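PDB 3RE3: 2-C-methyl-D-erythritol 2,4-cyclodiphosphate synthase from Francisella tularensis subsp. tularensis, which catalyses, as a lyase of the YgbB family, formation of 2-C-methyl-D-erythritol 2,4-cyclodiphosphate, a step of the non-mevalonate route to isoprenoid precursors. Local coordinates for residues 96-101 with 157-162. Numbering follows the deposited sequence.
Sequences SISNID and VCLLYR. With NA (sodium ion), chain F.
Y161 and S96 pair at one end of two antiparallel strands, joined by two backbone hydrogen bonds, and the tyrosine ring folds over its partner. From Y161 CB, chi1 74° puts CG between the backbone N and the carbonyl carbon; the ring beyond it lies against S96 and S98. CD2 lies 3.7 Å from S98 N, CE2 comes near both S96 CB and I97 O, CE1 also meets S96 CB, and CZ sits 3.4 Å from S96 CB. That methylene makes a CH-pi contact over one ring face, offset toward the rim, while S98 CA is in plane at the edge. OH ends the run beside S96 CB and OG.

The register then slips by one residue in a classic beta bulge: S98 N donates to L159 O at 2.8 Å, and N99 N adds a weak bond of 3.4 Å to the same oxygen. L159 N donates a hydrogen bond back to N99 O, and beyond the bulge reciprocal hydrogen bonds of D101 and V157 continue regular pairing. N99 ND2 approaches L159 CB at 3.8 Å, whereas its OD1 binds a sodium ion at 3.0 Å, shared with G56 O of the second subunit. S98 OG is bonded to F6 O of that subunit.

On the face opposite S96, N99, L159 and Y161, I100, C158 and L160 pack against helix 45-57, and I97 and L160 against L90 of helix 79-92; strands 6-16 and 133-138 flank the pair in the four-stranded sheet, and L159 meets L159 of the third subunit within the trimer.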
loop_
_atom_site.group_PDB
_atom_site.type_symbol
_atom_site.label_atom_id
_atom_site.label_comp_id
_atom_site.label_asym_id
_atom_site.label_seq_id
_atom_site.Cartn_x
_atom_site.Cartn_y
_atom_site.Cartn_z
ATOM N N SER A 96 15.087 4.242 15.907
ATOM C CA SER A 96 15.607 5.192 14.938
ATOM C C SER A 96 14.978 4.929 13.573
ATOM O O SER A 96 14.531 3.823 13.275
ATOM C CB SER A 96 17.128 5.050 14.802
ATOM O OG SER A 96 17.828 5.379 15.994
ATOM N N ILE A 97 14.960 5.942 12.722
ATOM C CA ILE A 97 14.554 5.711 11.348
ATOM C C ILE A 97 15.700 5.154 10.516
ATOM O O ILE A 97 16.744 5.774 10.381
ATOM C CB ILE A 97 14.036 7.000 10.684
ATOM C CG1 ILE A 97 12.701 7.392 11.305
ATOM C CG2 ILE A 97 13.917 6.819 9.169
ATOM C CD1 ILE A 97 12.480 8.849 11.297
ATOM N N SER A 98 15.484 3.986 9.938
ATOM C CA SER A 98 16.362 3.514 8.897
ATOM C C SER A 98 16.062 4.316 7.631
ATOM O O SER A 98 16.904 5.067 7.150
ATOM C CB SER A 98 16.128 2.036 8.659
ATOM O OG SER A 98 16.958 1.572 7.621
ATOM N N ASN A 99 14.852 4.159 7.095
ATOM C CA ASN A 99 14.432 4.946 5.934
ATOM C C ASN A 99 12.923 5.063 5.768
ATOM O O ASN A 99 12.158 4.288 6.330
ATOM C CB ASN A 99 15.082 4.435 4.643
ATOM C CG ASN A 99 14.324 3.279 4.014
ATOM O OD1 ASN A 99 13.791 3.411 2.921
ATOM N ND2 ASN A 99 14.294 2.136 4.688
ATOM N N ILE A 100 12.502 6.051 4.991
ATOM C CA ILE A 100 11.089 6.268 4.730
ATOM C C ILE A 100 10.824 6.380 3.241
ATOM O O ILE A 100 11.539 7.098 2.541
ATOM C CB ILE A 100 10.609 7.558 5.391
ATOM C CG1 ILE A 100 10.679 7.413 6.906
ATOM C CG2 ILE A 100 9.197 7.884 4.928
ATOM C CD1 ILE A 100 10.521 8.708 7.634
ATOM N N ASP A 101 9.799 5.674 2.766
ATOM C CA ASP A 101 9.358 5.809 1.375
ATOM C C ASP A 101 7.921 6.325 1.240
ATOM O O ASP A 101 7.003 5.801 1.863
ATOM C CB ASP A 101 9.513 4.485 0.629
ATOM C CG ASP A 101 9.600 4.681 -0.876
ATOM O OD1 ASP A 101 9.694 5.846 -1.315
ATOM O OD2 ASP A 101 9.598 3.680 -1.623
ATOM N N VAL A 157 5.634 4.080 3.753
ATOM C CA VAL A 157 6.229 2.982 4.499
ATOM C C VAL A 157 7.496 3.485 5.191
ATOM O O VAL A 157 8.293 4.229 4.611
ATOM C CB VAL A 157 6.574 1.786 3.598
ATOM C CG1 VAL A 157 5.323 1.032 3.210
ATOM C CG2 VAL A 157 7.370 2.241 2.371
ATOM N N CYS A 158 7.672 3.093 6.444
ATOM C CA CYS A 158 8.903 3.401 7.158
ATOM C C CYS A 158 9.502 2.121 7.684
ATOM O O CYS A 158 8.782 1.151 7.930
ATOM C CB CYS A 158 8.658 4.361 8.322
ATOM S SG CYS A 158 7.483 3.736 9.486
ATOM N N LEU A 159 10.827 2.115 7.816
ATOM C CA LEU A 159 11.553 1.032 8.483
ATOM C C LEU A 159 12.289 1.600 9.683
ATOM O O LEU A 159 13.076 2.527 9.542
ATOM C CB LEU A 159 12.552 0.386 7.539
ATOM C CG LEU A 159 13.153 -0.949 7.945
ATOM C CD1 LEU A 159 12.089 -1.951 8.364
ATOM C CD2 LEU A 159 13.967 -1.508 6.793
ATOM N N LEU A 160 12.032 1.043 10.860
ATOM C CA LEU A 160 12.676 1.494 12.099
ATOM C C LEU A 160 13.688 0.474 12.651
ATOM O O LEU A 160 13.526 -0.729 12.457
ATOM C CB LEU A 160 11.613 1.777 13.152
ATOM C CG LEU A 160 10.545 2.803 12.778
ATOM C CD1 LEU A 160 9.622 3.056 13.976
ATOM C CD2 LEU A 160 11.198 4.101 12.309
ATOM N N TYR A 161 14.736 0.950 13.322
ATOM C CA TYR A 161 15.712 0.040 13.941
ATOM C C TYR A 161 16.099 0.424 15.368
ATOM O O TYR A 161 15.882 1.564 15.808
ATOM C CB TYR A 161 16.966 -0.113 13.077
ATOM C CG TYR A 161 17.889 1.085 13.104
ATOM C CD1 TYR A 161 18.884 1.210 14.074
ATOM C CD2 TYR A 161 17.774 2.083 12.164
ATOM C CE1 TYR A 161 19.728 2.307 14.097
ATOM C CE2 TYR A 161 18.602 3.176 12.178
ATOM C CZ TYR A 161 19.578 3.290 13.144
ATOM O OH TYR A 161 20.402 4.392 13.140
ATOM N N ARG A 162 16.663 -0.556 16.078
ATOM C CA ARG A 162 17.166 -0.396 17.447
ATOM C C ARG A 162 18.528 -1.091 17.590
ATOM O O ARG A 162 18.787 -2.122 16.949
ATOM C CB ARG A 162 16.161 -0.968 18.456
ATOM C CG ARG A 162 16.612 -0.925 19.915
ATOM C CD ARG A 162 15.623 -1.649 20.836
ATOM N NE ARG A 162 14.659 -0.732 21.444
ATOM C CZ ARG A 162 13.541 -1.112 22.057
ATOM N NH1 ARG A 162 13.231 -2.400 22.138
ATOM N NH2 ARG A 162 12.722 -0.209 22.586
HETATM NA NA NA F . 14.083 5.856 1.220
HETATM O O HOH W 1 17.835 2.737 18.220
#